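Local coordinates for mutual gliding motility protein C (MglC) (Myxococcus xanthus DK 1622, PDB 7CT3) that probably helps control cell polarity for gliding motility, as a Roadblock/LC7-domain protein that interacts with its paralog MglB, at residues 16-21 with 44-49. Sequence-based numbering, arbitrary orientation.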
loop_
_atom_site.group_PDB
_atom_site.type_symbol
_atom_site.label_atom_id
_atom_site.label_comp_id
_atom_site.label_asym_id
_atom_site.label_seq_id
_atom_site.Cartn_x
_atom_site.Cartn_y
_atom_site.Cartn_z
ATOM N N GLY A 16 -16.147 -6.947 1.215
ATOM C CA GLY A 16 -15.634 -6.239 2.404
ATOM C C GLY A 16 -15.389 -4.756 2.163
ATOM O O GLY A 16 -14.885 -4.105 3.091
ATOM N N ALA A 17 -15.734 -4.225 0.984
ATOM C CA ALA A 17 -15.568 -2.791 0.639
ATOM C C ALA A 17 -16.420 -1.938 1.586
ATOM O O ALA A 17 -17.625 -2.216 1.705
ATOM C CB ALA A 17 -15.940 -2.542 -0.802
ATOM N N LEU A 18 -15.804 -0.948 2.237
ATOM C CA LEU A 18 -16.483 0.034 3.126
ATOM C C LEU A 18 -16.999 1.194 2.269
ATOM O O LEU A 18 -18.151 1.617 2.453
ATOM C CB LEU A 18 -15.490 0.558 4.169
ATOM C CG LEU A 18 -15.314 -0.270 5.440
ATOM C CD1 LEU A 18 -15.379 -1.760 5.160
ATOM C CD2 LEU A 18 -14.006 0.084 6.127
ATOM N N ALA A 19 -16.147 1.704 1.385
ATOM C CA ALA A 19 -16.385 2.953 0.636
ATOM C C ALA A 19 -15.407 3.049 -0.530
ATOM O O ALA A 19 -14.274 2.530 -0.415
ATOM C CB ALA A 19 -16.236 4.137 1.562
ATOM N N CYS A 20 -15.838 3.709 -1.599
ATOM C CA CYS A 20 -14.969 4.180 -2.701
ATOM C C CYS A 20 -15.263 5.663 -2.921
ATOM O O CYS A 20 -16.449 6.018 -3.042
ATOM C CB CYS A 20 -15.181 3.364 -3.965
ATOM S SG CYS A 20 -13.870 3.620 -5.185
ATOM N N SER A 21 -14.226 6.497 -2.906
ATOM C CA SER A 21 -14.362 7.973 -2.857
ATOM C C SER A 21 -13.367 8.628 -3.808
ATOM O O SER A 21 -12.320 8.024 -4.080
ATOM C CB SER A 21 -14.174 8.472 -1.456
ATOM O OG SER A 21 -14.976 7.729 -0.552
ATOM N N ASN A 44 -18.230 -1.293 12.605
ATOM C CA ASN A 44 -18.092 -0.010 13.344
ATOM C C ASN A 44 -16.631 0.191 13.758
ATOM O O ASN A 44 -16.145 1.328 13.624
ATOM C CB ASN A 44 -19.071 0.075 14.513
ATOM C CG ASN A 44 -20.495 0.236 14.027
ATOM O OD1 ASN A 44 -21.378 -0.523 14.414
ATOM N ND2 ASN A 44 -20.712 1.189 13.137
ATOM N N GLY A 45 -15.957 -0.871 14.212
ATOM C CA GLY A 45 -14.522 -0.848 14.543
ATOM C C GLY A 45 -13.690 -0.416 13.349
ATOM O O GLY A 45 -12.762 0.387 13.539
ATOM N N ALA A 46 -14.031 -0.917 12.158
ATOM C CA ALA A 46 -13.385 -0.565 10.871
ATOM C C ALA A 46 -13.636 0.911 10.541
ATOM O O ALA A 46 -12.683 1.586 10.144
ATOM C CB ALA A 46 -13.887 -1.465 9.772
ATOM N N TRP A 47 -14.870 1.401 10.700
ATOM C CA TRP A 47 -15.222 2.822 10.423
ATOM C C TRP A 47 -14.376 3.747 11.303
ATOM O O TRP A 47 -13.929 4.788 10.801
ATOM C CB TRP A 47 -16.721 3.072 10.609
ATOM C CG TRP A 47 -17.548 2.491 9.505
ATOM C CD1 TRP A 47 -18.456 1.476 9.598
ATOM C CD2 TRP A 47 -17.513 2.872 8.120
ATOM N NE1 TRP A 47 -18.999 1.212 8.370
ATOM C CE2 TRP A 47 -18.441 2.051 7.444
ATOM C CE3 TRP A 47 -16.803 3.833 7.392
ATOM C CZ2 TRP A 47 -18.669 2.161 6.072
ATOM C CZ3 TRP A 47 -17.033 3.944 6.038
ATOM C CH2 TRP A 47 -17.951 3.117 5.391
ATOM N N VAL A 48 -14.169 3.379 12.568
ATOM C CA VAL A 48 -13.326 4.148 13.529
ATOM C C VAL A 48 -11.901 4.238 12.966
ATOM O O VAL A 48 -11.377 5.357 12.879
ATOM C CB VAL A 48 -13.361 3.521 14.934
ATOM C CG1 VAL A 48 -12.248 4.040 15.834
ATOM C CG2 VAL A 48 -14.715 3.734 15.590
ATOM N N GLU A 49 -11.302 3.107 12.580
ATOM C CA GLU A 49 -9.910 3.080 12.058
ATOM C C GLU A 49 -9.845 3.839 10.730
ATOM O O GLU A 49 -8.869 4.593 10.545
ATOM C CB GLU A 49 -9.390 1.647 11.950
ATOM C CG GLU A 49 -9.204 1.009 13.313
ATOM C CD GLU A 49 -8.243 -0.159 13.363
ATOM O OE1 GLU A 49 -7.789 -0.597 12.293
ATOM O OE2 GLU A 49 -7.956 -0.628 14.477
#
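Leu18 and Trp47 meet where the first strand of the Roadblock/LC7 domain passes the start of helix 44-61. This helix packs on one face of the antiparallel sheet. The strand and helix segments run at 36° to each other, with axes 10.4 Å apart at closest approach. Side chains bridge that gap.

Leu18 is the bump on the strand side. It fits into the corner between the Trp47 ring and the Ala46 methyl. Its CB lies over one face of the indole, 4.2 Å from the centroid of the six-membered ring, in a CH-pi contact. CG follows over the same face, toward the rim. The branch then ends with CD2 against Ala46 CB at 4.0 Å. Leu18 CG lies beside its own backbone N, roughly opposite the carbonyl carbon (chi1 -85°), and this turns the branch end to Ala46. Trp47 comes from the helix and Leu18 from the strand, and the two lie alongside with their ends pointing opposite ways.

The strand carries a classic beta bulge here. Leu18 and Ala19 both face Ala95 on strand 90-97, and the CB atoms of both point toward the helix. Ala19 therefore adds a second, smaller bump. Its CB sits at the edge of the indole, near the ring plane, 4.3 Å from Trp47 CH2. The benzo end of the ring is thus bordered on its face by Leu18 and at its edge by Ala19. Gln34 on the neighbouring strand touches both Ala19 and Trp47, while His97 on strand 90-97 touches both Leu18 and Ala46.

The contact is one of packing, and its shortest approach involves the backbone: Leu18 O lies 3.3 Å from Trp47 CH2.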